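Side-chain contacts in MdbA (Actinomyces oris, PDB 4Z7X), which probably forms disulfide bonds in exported proteins as a thiol-disulfide oxidoreductase linked to the sortase-mediated pilus assembly pathway: residues A[110-115]-A[124-129]; A[116-121]-A[165-170]; A[195-200]-A[206-211]. One frame throughout, in Å; residues are numbered along the deposited sequence. Where two conformers were deposited one is given.

Contact 1. Residues A[110-115]-A[124-129]; sequences NAMGVV and LSFHNA
The ring of F126 is received by A111, M112 and V115, three side chains of the neighbouring helix, and shows how one phenylalanine can join two nearly antiparallel helices. The axes of the helical segments 110-115 and 124-129 lie 10.3 Å apart at 164°, a spacing that a single aromatic ring can bridge. The CB of F126 points toward the partner helix, and with CG anti to the backbone N (chi1 -175°) the ring is carried on in that direction. CG, first to enter, lies beneath V115 CG2. This methyl rests over one face of the ring, 4.1 Å from its centroid and 23° off the normal, a CH-pi contact displaced toward the rim. At the next atom, CD2, V115 CG2 is met again and the terminal methyl CE of M112 comes within 3.7 Å, from an oblique direction. CE2 also lies near the backbone N of M112, and the far end of the ring, CZ, reaches A111 CB at 4.0 Å, close to the ring plane. M112, a selenomethionine modelled in two conformers, bends at chi2 and chi3 in the one considered here. Its SE stands at the edge of the F126 ring, 5.5 Å from the centroid, as in a Met-aromatic contact, while CE reaches H127 CB at 3.5 Å and lies near the plane of the imidazole, at its edge; ND1 of that ring is hydrogen-bonded to Y65. No hydrogen bond joins the two segments. Such an apolar antiparallel helix pair is consistent with the helical insertion of DsbA-like thioredoxin-fold oxidoreductases.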
loop_
_atom_site.group_PDB
_atom_site.type_symbol
_atom_site.label_atom_id
_atom_site.label_comp_id
_atom_site.label_asym_id
_atom_site.label_seq_id
_atom_site.Cartn_x
_atom_site.Cartn_y
_atom_site.Cartn_z
ATOM N N ASN A 110 9.397 7.157 -1.241
ATOM C CA ASN A 110 9.811 8.052 -2.298
ATOM C C ASN A 110 9.799 7.379 -3.669
ATOM O O ASN A 110 9.359 7.970 -4.646
ATOM C CB ASN A 110 11.182 8.650 -1.961
ATOM C CG ASN A 110 11.043 9.867 -1.075
ATOM O OD1 ASN A 110 10.516 10.861 -1.533
ATOM N ND2 ASN A 110 11.499 9.805 0.176
ATOM N N ALA A 111 10.241 6.121 -3.745
ATOM C CA ALA A 111 10.210 5.404 -5.013
ATOM C C ALA A 111 8.751 5.099 -5.405
ATOM O O ALA A 111 8.372 5.256 -6.559
ATOM C CB ALA A 111 10.989 4.105 -4.930
HETATM N N MSE A 112 7.935 4.716 -4.436
HETATM C CA MSE A 112 6.512 4.467 -4.692
HETATM C C MSE A 112 5.822 5.716 -5.176
HETATM O O MSE A 112 4.948 5.648 -6.034
HETATM C CB MSE A 112 5.805 3.929 -3.442
HETATM C CG MSE A 112 4.295 3.679 -3.663
HETATM SE SE MSE A 112 3.839 2.561 -5.261
HETATM C CE MSE A 112 4.081 0.860 -4.321
ATOM N N GLY A 113 6.197 6.886 -4.650
ATOM C CA GLY A 113 5.588 8.139 -5.107
ATOM C C GLY A 113 5.855 8.372 -6.588
ATOM O O GLY A 113 4.967 8.784 -7.343
ATOM N N VAL A 114 7.082 8.093 -7.017
ATOM C CA VAL A 114 7.422 8.237 -8.434
ATOM C C VAL A 114 6.593 7.250 -9.265
ATOM O O VAL A 114 6.055 7.600 -10.302
ATOM C CB VAL A 114 8.932 7.954 -8.662
ATOM C CG1 VAL A 114 9.258 7.912 -10.150
ATOM C CG2 VAL A 114 9.844 8.955 -7.944
ATOM N N VAL A 115 6.476 5.996 -8.782
ATOM C CA VAL A 115 5.688 5.023 -9.511
ATOM C C VAL A 115 4.207 5.467 -9.602
ATOM O O VAL A 115 3.583 5.367 -10.674
ATOM C CB VAL A 115 5.861 3.600 -8.923
ATOM C CG1 VAL A 115 4.929 2.654 -9.630
ATOM C CG2 VAL A 115 7.274 3.163 -9.076
ATOM N N LEU A 124 0.637 -1.472 -8.003
ATOM C CA LEU A 124 0.342 -2.565 -7.068
ATOM C C LEU A 124 1.416 -3.665 -7.113
ATOM O O LEU A 124 1.803 -4.220 -6.076
ATOM C CB LEU A 124 -1.088 -3.076 -7.280
ATOM C CG LEU A 124 -1.633 -3.992 -6.206
ATOM C CD1 LEU A 124 -1.561 -3.360 -4.831
ATOM C CD2 LEU A 124 -3.061 -4.397 -6.543
ATOM N N SER A 125 1.952 -3.942 -8.293
ATOM C CA SER A 125 3.028 -4.913 -8.444
ATOM C C SER A 125 4.299 -4.420 -7.777
ATOM O O SER A 125 5.060 -5.183 -7.164
ATOM C CB SER A 125 3.294 -5.162 -9.914
ATOM O OG SER A 125 2.219 -5.843 -10.466
ATOM N N PHE A 126 4.532 -3.113 -7.866
ATOM C CA PHE A 126 5.733 -2.534 -7.219
ATOM C C PHE A 126 5.608 -2.595 -5.703
ATOM O O PHE A 126 6.570 -2.860 -4.988
ATOM C CB PHE A 126 5.977 -1.118 -7.709
ATOM C CG PHE A 126 7.247 -0.530 -7.183
ATOM C CD1 PHE A 126 8.492 -1.044 -7.566
ATOM C CD2 PHE A 126 7.223 0.538 -6.334
ATOM C CE1 PHE A 126 9.659 -0.496 -7.086
ATOM C CE2 PHE A 126 8.416 1.103 -5.837
ATOM C CZ PHE A 126 9.627 0.559 -6.194
ATOM N N HIS A 127 4.410 -2.330 -5.213
ATOM C CA HIS A 127 4.133 -2.477 -3.784
ATOM C C HIS A 127 4.521 -3.859 -3.301
ATOM O O HIS A 127 5.221 -4.028 -2.307
ATOM C CB HIS A 127 2.631 -2.240 -3.557
ATOM C CG HIS A 127 2.173 -2.411 -2.150
ATOM N ND1 HIS A 127 2.387 -1.466 -1.181
ATOM C CD2 HIS A 127 1.455 -3.397 -1.570
ATOM C CE1 HIS A 127 1.842 -1.874 -0.058
ATOM N NE2 HIS A 127 1.255 -3.042 -0.273
ATOM N N ASN A 128 4.040 -4.858 -4.019
ATOM C CA ASN A 128 4.417 -6.234 -3.713
ATOM C C ASN A 128 5.917 -6.459 -3.778
ATOM O O ASN A 128 6.499 -7.167 -2.917
ATOM C CB ASN A 128 3.719 -7.206 -4.659
ATOM C CG ASN A 128 4.134 -8.629 -4.399
ATOM O OD1 ASN A 128 3.688 -9.238 -3.416
ATOM N ND2 ASN A 128 4.999 -9.169 -5.235
ATOM N N ALA A 129 6.543 -5.944 -4.833
ATOM C CA ALA A 129 7.950 -6.180 -5.009
ATOM C C ALA A 129 8.793 -5.556 -3.909
ATOM O O ALA A 129 9.818 -6.124 -3.508
ATOM C CB ALA A 129 8.391 -5.736 -6.397
#

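Contact 2. Residues A[116-121]-A[165-170]; sequences LDEAPA and SAKFKA. With 3CX ((2S)-3-(cyclohexylamino)-2-hydroxypropane-1-sulfonic acid), chain C.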
loop_
_atom_site.group_PDB
_atom_site.type_symbol
_atom_site.label_atom_id
_atom_site.label_comp_id
_atom_site.label_asym_id
_atom_site.label_seq_id
_atom_site.Cartn_x
_atom_site.Cartn_y
_atom_site.Cartn_z
ATOM N N LEU A 116 3.631 5.886 -8.483
ATOM C CA LEU A 116 2.253 6.361 -8.520
ATOM C C LEU A 116 2.033 7.481 -9.504
ATOM O O LEU A 116 1.023 7.527 -10.207
ATOM C CB LEU A 116 1.800 6.799 -7.139
ATOM C CG LEU A 116 1.603 5.649 -6.140
ATOM C CD1 LEU A 116 1.408 6.153 -4.718
ATOM C CD2 LEU A 116 0.421 4.740 -6.509
ATOM N N ASP A 117 2.970 8.409 -9.535
ATOM C CA ASP A 117 2.836 9.574 -10.365
ATOM C C ASP A 117 3.168 9.314 -11.838
ATOM O O ASP A 117 2.589 9.966 -12.700
ATOM C CB ASP A 117 3.741 10.709 -9.859
ATOM C CG ASP A 117 3.129 11.505 -8.713
ATOM O OD1 ASP A 117 1.911 11.359 -8.442
ATOM O OD2 ASP A 117 3.864 12.343 -8.131
ATOM N N GLU A 118 4.096 8.390 -12.135
ATOM C CA GLU A 118 4.587 8.228 -13.492
ATOM C C GLU A 118 4.324 6.863 -14.136
ATOM O O GLU A 118 4.388 6.729 -15.365
ATOM C CB GLU A 118 6.073 8.521 -13.531
ATOM C CG GLU A 118 6.407 9.920 -13.037
ATOM C CD GLU A 118 7.437 10.597 -13.907
ATOM O OE1 GLU A 118 8.255 9.891 -14.533
ATOM O OE2 GLU A 118 7.410 11.832 -13.989
ATOM N N ALA A 119 4.065 5.848 -13.315
ATOM C CA ALA A 119 3.823 4.489 -13.816
ATOM C C ALA A 119 2.741 3.794 -12.966
ATOM O O ALA A 119 2.961 2.706 -12.423
ATOM C CB ALA A 119 5.099 3.687 -13.812
ATOM N N PRO A 120 1.572 4.423 -12.841
ATOM C CA PRO A 120 0.553 3.879 -11.930
ATOM C C PRO A 120 0.100 2.456 -12.303
ATOM O O PRO A 120 -0.281 1.699 -11.423
ATOM C CB PRO A 120 -0.599 4.889 -12.031
ATOM C CG PRO A 120 -0.339 5.604 -13.346
ATOM C CD PRO A 120 1.172 5.717 -13.401
ATOM N N ALA A 121 0.214 2.078 -13.572
ATOM C CA ALA A 121 -0.151 0.716 -13.973
ATOM C C ALA A 121 0.642 -0.361 -13.253
ATOM O O ALA A 121 0.199 -1.495 -13.155
ATOM C CB ALA A 121 -0.031 0.527 -15.478
ATOM N N SER A 165 11.968 4.476 -13.320
ATOM C CA SER A 165 12.804 4.008 -12.225
ATOM C C SER A 165 14.108 4.824 -12.120
ATOM O O SER A 165 14.663 4.947 -11.034
ATOM C CB SER A 165 13.057 2.523 -12.314
ATOM O OG SER A 165 13.805 2.235 -13.469
ATOM N N ALA A 166 14.553 5.424 -13.239
ATOM C CA ALA A 166 15.723 6.306 -13.230
ATOM C C ALA A 166 15.558 7.513 -12.341
ATOM O O ALA A 166 16.552 8.109 -11.964
ATOM C CB ALA A 166 16.096 6.732 -14.662
ATOM N N LYS A 167 14.304 7.836 -11.983
ATOM C CA LYS A 167 13.985 9.006 -11.155
ATOM C C LYS A 167 13.974 8.682 -9.664
ATOM O O LYS A 167 13.868 9.582 -8.821
ATOM C CB LYS A 167 12.628 9.576 -11.567
ATOM C CG LYS A 167 12.622 10.110 -12.992
ATOM C CD LYS A 167 11.299 10.692 -13.367
ATOM C CE LYS A 167 11.370 11.210 -14.819
ATOM N NZ LYS A 167 10.190 12.018 -15.199
ATOM N N PHE A 168 14.141 7.412 -9.309
ATOM C CA PHE A 168 14.048 7.038 -7.897
ATOM C C PHE A 168 15.147 7.699 -7.070
ATOM O O PHE A 168 14.865 8.220 -5.985
ATOM C CB PHE A 168 14.154 5.534 -7.643
ATOM C CG PHE A 168 13.001 4.696 -8.121
ATOM C CD1 PHE A 168 11.801 5.225 -8.590
ATOM C CD2 PHE A 168 13.123 3.314 -8.050
ATOM C CE1 PHE A 168 10.757 4.388 -9.009
ATOM C CE2 PHE A 168 12.070 2.482 -8.431
ATOM C CZ PHE A 168 10.903 3.025 -8.929
ATOM N N LYS A 169 16.396 7.658 -7.532
ATOM C CA LYS A 169 17.514 8.158 -6.723
ATOM C C LYS A 169 17.300 9.626 -6.363
ATOM O O LYS A 169 17.460 10.001 -5.207
ATOM C CB LYS A 169 18.845 7.953 -7.448
ATOM C CG LYS A 169 20.037 8.472 -6.670
ATOM C CD LYS A 169 21.366 7.974 -7.214
ATOM C CE LYS A 169 22.523 8.575 -6.418
ATOM N NZ LYS A 169 22.412 8.248 -4.972
ATOM N N ALA A 170 16.928 10.446 -7.343
ATOM C CA ALA A 170 16.711 11.878 -7.076
ATOM C C ALA A 170 15.558 12.117 -6.119
ATOM O O ALA A 170 15.632 13.016 -5.275
ATOM C CB ALA A 170 16.497 12.630 -8.366
HETATM O OAA 3CX C . -11.906 2.623 -12.436
HETATM O OAB 3CX C . -11.855 2.048 -9.959
HETATM O OAC 3CX C . -9.009 2.672 -8.734
HETATM O OAD 3CX C . -11.871 4.302 -10.567
HETATM C CAE 3CX C . -2.541 3.946 -8.623
HETATM C CAF 3CX C . -3.180 5.241 -8.195
HETATM C CAG 3CX C . -3.169 3.250 -9.824
HETATM C CAH 3CX C . -4.703 5.098 -8.165
HETATM C CAI 3CX C . -4.672 3.109 -9.842
HETATM C CAJ 3CX C . -7.542 3.888 -10.116
HETATM C CAK 3CX C . -9.733 3.139 -11.030
HETATM N NAL 3CX C . -6.789 4.169 -8.878
HETATM C CAM 3CX C . -9.000 3.626 -9.771
HETATM C CAN 3CX C . -5.341 3.827 -8.704
HETATM S SAO 3CX C . -11.392 2.993 -10.942
#
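E118 and K167 meet from two places where the chain is changing direction. E118 is the last residue of helix 103-118, and A119 directly after it departs from helical torsions before P120 and A121 open a 3-10 segment. K167 is the third residue of a type I beta turn from S165 to F168, closed by the bond from F168 N to S165 O at 3.1 Å. The backbones stay well separated, and the contact is made by two long side chains crossing at about a right angle. K167 has CG beside its backbone N (chi1 -64°) and is then fully extended, which carries NZ out to the carboxylate while its shaft lies against V114. E118, modelled in two conformers, bends at chi2 in the one described. In this conformer K167 NZ donates to E118 OE1 over 3.0 Å, arriving on the syn side and 17° out of the carboxylate plane. OE2 is equally distant from NZ, but that bond is weak. The ammonium thus stands before the fork of the carboxylate, favouring one oxygen. K167 CD also comes within 3.4 Å of E118 OE1, as the lysine passes across the carboxylate. Elsewhere in the 116-121 segment, the cyclohexyl ring of the bound sulfonate, probably a buffer molecule, is touched by L116 CD2, 3.7 Å from its CAE, and by P120 CB, 3.8 Å from CAG. The polar part of that molecule is hydrogen-bonded by T42, G44, E45 and G46. Since E118 and K167 are both exposed, their salt bridge is probably softened by solvent: a surface tie between a helix end and a turn, made in at least one of the two modelled positions of E118.

Contact 3. Residues A[195-200]-A[206-211]; sequences GTPTVF and VDLNKL
V199 and V206 face each other where strand 198-200 and the segment that follows strand 204-205 run side by side, joined by one direct backbone bond. V206 N donates to V199 O at 2.9 Å, with an N-H...O angle of 159°. The reciprocal bond is replaced by a water, which accepts from V199 N and donates to V206 O at 2.8 Å, so that the pairing is prised apart while both polar groups are satisfied. Over this seam the side chains close up. V199 has CG1 anti to its backbone N (chi1 178°), and this methyl lies against V206 CB at 3.9 Å; its other branch, CG2, meets L208 CD2 at 3.8 Å. L208 divides its tip: while CD2 packs on V199, CD1 reaches back to P197, lying 4.1 Å from its CG and also near its O. Beyond V206 the chain is turned by D207, whose OD1 accepts from N209 N at 2.9 Å, above the carboxylate plane, in an Asx turn. The same oxygen takes a second bond from N209 ND2 through its syn lone pair. T198, whose CB points away from segment 206-211, donates from OG1 to G195 O at 2.7 Å. P197 follows a cis peptide bond and touches H69 and C70, the latter the second cysteine of a probable CxxC motif. This is the cis-proline loop of the thioredoxin fold. The chemistry implies a mainly apolar join, L208 and V206 against P197 and V199, with a single direct backbone bond and one water meeting the polar groups of the seam.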
loop_
_atom_site.group_PDB
_atom_site.type_symbol
_atom_site.label_atom_id
_atom_site.label_comp_id
_atom_site.label_asym_id
_atom_site.label_seq_id
_atom_site.Cartn_x
_atom_site.Cartn_y
_atom_site.Cartn_z
ATOM N N GLY A 195 -1.130 -0.642 15.858
ATOM C CA GLY A 195 -0.030 -1.353 15.253
ATOM C C GLY A 195 -0.238 -1.567 13.769
ATOM O O GLY A 195 -1.254 -1.144 13.203
ATOM N N THR A 196 0.722 -2.251 13.150
ATOM C CA THR A 196 0.614 -2.627 11.735
ATOM C C THR A 196 0.836 -4.152 11.546
ATOM O O THR A 196 1.553 -4.777 12.312
ATOM C CB THR A 196 1.615 -1.898 10.824
ATOM O OG1 THR A 196 2.937 -2.068 11.337
ATOM C CG2 THR A 196 1.308 -0.427 10.762
ATOM N N PRO A 197 0.175 -4.766 10.575
ATOM C CA PRO A 197 -0.927 -4.162 9.833
ATOM C C PRO A 197 -2.175 -3.949 10.687
ATOM O O PRO A 197 -2.328 -4.577 11.723
ATOM C CB PRO A 197 -1.205 -5.197 8.740
ATOM C CG PRO A 197 -0.790 -6.483 9.326
ATOM C CD PRO A 197 0.340 -6.209 10.261
ATOM N N THR A 198 -3.053 -3.041 10.234
ATOM C CA THR A 198 -4.406 -2.928 10.751
ATOM C C THR A 198 -5.298 -3.012 9.527
ATOM O O THR A 198 -5.032 -2.334 8.525
ATOM C CB THR A 198 -4.667 -1.617 11.545
ATOM O OG1 THR A 198 -3.856 -1.589 12.726
ATOM C CG2 THR A 198 -6.118 -1.552 11.939
ATOM N N VAL A 199 -6.330 -3.833 9.597
ATOM C CA VAL A 199 -7.224 -4.063 8.453
ATOM C C VAL A 199 -8.678 -3.787 8.848
ATOM O O VAL A 199 -9.152 -4.205 9.914
ATOM C CB VAL A 199 -7.043 -5.533 7.962
ATOM C CG1 VAL A 199 -7.968 -5.866 6.812
ATOM C CG2 VAL A 199 -5.592 -5.779 7.514
ATOM N N PHE A 200 -9.389 -3.087 7.957
ATOM C CA PHE A 200 -10.825 -2.880 8.087
ATOM C C PHE A 200 -11.499 -3.370 6.819
ATOM O O PHE A 200 -10.932 -3.275 5.713
ATOM C CB PHE A 200 -11.115 -1.400 8.283
ATOM C CG PHE A 200 -10.551 -0.831 9.534
ATOM C CD1 PHE A 200 -11.308 -0.811 10.693
ATOM C CD2 PHE A 200 -9.292 -0.231 9.530
ATOM C CE1 PHE A 200 -10.788 -0.290 11.853
ATOM C CE2 PHE A 200 -8.761 0.310 10.684
ATOM C CZ PHE A 200 -9.519 0.284 11.855
ATOM N N VAL A 206 -10.966 -6.020 11.283
ATOM C CA VAL A 206 -10.761 -7.413 10.948
ATOM C C VAL A 206 -9.750 -8.010 11.909
ATOM O O VAL A 206 -8.678 -7.471 12.072
ATOM C CB VAL A 206 -10.289 -7.554 9.504
ATOM C CG1 VAL A 206 -9.939 -8.993 9.185
ATOM C CG2 VAL A 206 -11.364 -7.038 8.523
ATOM N N ASP A 207 -10.112 -9.137 12.534
ATOM C CA ASP A 207 -9.225 -9.880 13.428
ATOM C C ASP A 207 -8.135 -10.528 12.583
ATOM O O ASP A 207 -8.398 -11.457 11.816
ATOM C CB ASP A 207 -10.028 -10.939 14.206
ATOM C CG ASP A 207 -9.183 -11.783 15.164
ATOM O OD1 ASP A 207 -7.960 -11.564 15.241
ATOM O OD2 ASP A 207 -9.758 -12.685 15.852
ATOM N N LEU A 208 -6.900 -10.050 12.750
ATOM C CA LEU A 208 -5.787 -10.552 11.965
ATOM C C LEU A 208 -5.459 -11.990 12.285
ATOM O O LEU A 208 -4.916 -12.717 11.439
ATOM C CB LEU A 208 -4.558 -9.722 12.215
ATOM C CG LEU A 208 -4.616 -8.259 11.835
ATOM C CD1 LEU A 208 -3.327 -7.657 12.349
ATOM C CD2 LEU A 208 -4.737 -8.101 10.338
ATOM N N ASN A 209 -5.832 -12.428 13.482
ATOM C CA ASN A 209 -5.640 -13.842 13.850
ATOM C C ASN A 209 -6.566 -14.805 13.110
ATOM O O ASN A 209 -6.320 -16.019 13.093
ATOM C CB ASN A 209 -5.746 -14.023 15.365
ATOM C CG ASN A 209 -4.778 -13.107 16.117
ATOM O OD1 ASN A 209 -3.579 -13.329 16.110
ATOM N ND2 ASN A 209 -5.305 -12.083 16.777
ATOM N N LYS A 210 -7.629 -14.284 12.503
ATOM C CA LYS A 210 -8.484 -15.130 11.697
ATOM C C LYS A 210 -8.037 -15.192 10.246
ATOM O O LYS A 210 -8.598 -15.934 9.480
ATOM C CB LYS A 210 -9.945 -14.703 11.820
ATOM C CG LYS A 210 -10.468 -14.848 13.246
ATOM C CD LYS A 210 -11.816 -15.561 13.315
ATOM C CE LYS A 210 -12.040 -16.199 14.685
ATOM N NZ LYS A 210 -12.275 -15.195 15.762
ATOM N N LEU A 211 -6.996 -14.448 9.878
ATOM C CA LEU A 211 -6.534 -14.442 8.495
ATOM C C LEU A 211 -5.243 -15.218 8.387
ATOM O O LEU A 211 -4.196 -14.639 8.182
ATOM C CB LEU A 211 -6.289 -13.012 8.012
ATOM C CG LEU A 211 -7.446 -12.026 8.181
ATOM C CD1 LEU A 211 -6.991 -10.621 7.840
ATOM C CD2 LEU A 211 -8.597 -12.450 7.302
HETATM O O HOH W 1 -6.868 -5.318 12.041
#

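Overall arrangement
Contacts 1 and 2 are neighbours, with centres 8 Å apart, and share helix 103-118: its second half pairs with helix 123-140, its last residue with the turn leading into helix 168-174. F168 joins them, its ring lying against A111, V115 and F126. Their segments alternate along the chain, so helices 103-118, 123-140 and 168-174 pack together around F168. Contact 3 follows both in sequence and lies across the molecule, its centre about 22 Å from that of contact 1 and 30 Å from that of contact 2, near the edge of the mixed sheet formed by strand 204-205. This division, helical insertion against thioredoxin sheet, is consistent with a DsbA-like oxidoreductase.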